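Side-chain contact in prophage pi2 protein 01, integrase (Lactococcus lactis, PDB 3LYS), which is a phage-family integrase that probably binds DNA and takes part in its integration and recombination, represented here by its N-terminal core-binding domain: residues R78-A81 with S82-L86. The protein carries 1 engineered substitution. Numbering follows the deposited sequence.
Sequences RVRA and SIQCL. Engineered in segment 82-86: C85 (natural residue Pro).
A chi1 of 180° sets CG1 of V79 opposite the backbone N, so that this methyl leans outward and a little forward along the helix, and I83, one turn on, folds CD1 back to meet it at 3.8 Å. The bend beyond CG1 of I83 is what turns CD1 back along the helix, and the two side chains run side by side, pointing the same way. Beta-branched residues suit this stripe: they are compact and apolar, and V79 also packs on T35 and L39 of helix 26-42 while I83 reaches L92 and F96. In S82 a chi1 of 54° places OG between backbone N and carbonyl carbon, turned toward V79 O. The modelled distance from OG to V79 O, 2.4 Å, is implausibly short, so a hydrogen bond is plausible but its geometry doubtful. V79 O also accepts the amide of I83, with N at 3.1 Å. S82 is buried, its small side chain touching F12 and W15 of helix 8-19. These are i to i+3 and i to i+4 contacts within helix 69-88 of the SAM-like, all-helical core-binding domain of a phage-family integrase. On another side of the helix, R80 stretches out and Q84 brings NE2 over one face of its guanidinium, near the rim and 4.0 Å above the plane. The amide and guanidinium planes are turned 53° apart, and Q84 OE1 is 3.8 Å from R80 NH2, a loose contact. The arginine's NH2 finds its stronger partners elsewhere, in a salt bridge to D95 and a hydrogen bond to T97. The backbones are joined by Q84 N to R80 O, 3.1 Å.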
# COMPACT_ATOMS: atom_id res chain seq x y z
N ARG A 78 -2.67 -0.05 -5.36
CA ARG A 78 -1.42 -0.80 -5.38
C ARG A 78 -1.07 -1.42 -4.02
O ARG A 78 -0.66 -2.57 -3.94
CB ARG A 78 -0.26 0.09 -5.87
CG ARG A 78 -0.25 0.28 -7.40
CD ARG A 78 1.03 0.94 -7.92
NE ARG A 78 1.00 2.40 -7.87
CZ ARG A 78 0.15 3.16 -8.58
NH1 ARG A 78 0.19 4.48 -8.47
NH2 ARG A 78 -0.73 2.59 -9.38
N VAL A 79 -1.23 -0.67 -2.94
CA VAL A 79 -0.93 -1.21 -1.63
C VAL A 79 -1.88 -2.37 -1.35
O VAL A 79 -1.49 -3.40 -0.81
CB VAL A 79 -1.14 -0.18 -0.53
CG1 VAL A 79 -0.82 -0.81 0.81
CG2 VAL A 79 -0.28 1.04 -0.79
N ARG A 80 -3.13 -2.17 -1.71
CA ARG A 80 -4.14 -3.19 -1.49
C ARG A 80 -3.72 -4.51 -2.12
O ARG A 80 -3.74 -5.56 -1.47
CB ARG A 80 -5.47 -2.71 -2.08
CG ARG A 80 -6.64 -3.67 -1.91
CD ARG A 80 -7.96 -2.95 -2.08
NE ARG A 80 -9.06 -3.89 -2.11
CZ ARG A 80 -9.29 -4.79 -1.17
NH1 ARG A 80 -10.33 -5.62 -1.28
NH2 ARG A 80 -8.49 -4.87 -0.12
N ALA A 81 -3.31 -4.45 -3.38
CA ALA A 81 -2.89 -5.64 -4.08
C ALA A 81 -1.80 -6.40 -3.33
O ALA A 81 -1.82 -7.63 -3.25
CB ALA A 81 -2.40 -5.28 -5.47
N SER A 82 -0.84 -5.68 -2.78
CA SER A 82 0.24 -6.34 -2.06
C SER A 82 -0.25 -7.01 -0.79
O SER A 82 0.33 -7.99 -0.34
CB SER A 82 1.32 -5.34 -1.69
OG SER A 82 0.76 -4.26 -0.98
N ILE A 83 -1.31 -6.48 -0.20
CA ILE A 83 -1.83 -7.09 1.01
C ILE A 83 -2.58 -8.39 0.70
O ILE A 83 -2.56 -9.34 1.49
CB ILE A 83 -2.71 -6.09 1.78
CG1 ILE A 83 -1.84 -5.27 2.71
CG2 ILE A 83 -3.74 -6.81 2.60
CD1 ILE A 83 -0.85 -4.42 2.01
N GLN A 84 -3.19 -8.44 -0.48
CA GLN A 84 -3.93 -9.61 -0.93
C GLN A 84 -3.12 -10.90 -0.80
O GLN A 84 -3.53 -11.82 -0.09
CB GLN A 84 -4.36 -9.46 -2.38
CG GLN A 84 -5.22 -8.26 -2.63
CD GLN A 84 -6.44 -8.23 -1.73
OE1 GLN A 84 -6.33 -7.91 -0.54
NE2 GLN A 84 -7.60 -8.56 -2.29
N CYS A 85 -1.99 -10.97 -1.49
CA CYS A 85 -1.17 -12.16 -1.43
C CYS A 85 -0.85 -12.44 0.03
O CYS A 85 -0.76 -13.59 0.46
CB CYS A 85 0.13 -11.99 -2.25
SG CYS A 85 0.82 -13.56 -2.96
N LEU A 86 -0.70 -11.39 0.82
CA LEU A 86 -0.38 -11.58 2.22
C LEU A 86 -1.53 -12.31 2.92
O LEU A 86 -1.32 -13.11 3.82
CB LEU A 86 -0.12 -10.23 2.89
CG LEU A 86 0.94 -10.22 3.99
CD1 LEU A 86 2.22 -10.93 3.56
CD2 LEU A 86 1.22 -8.77 4.31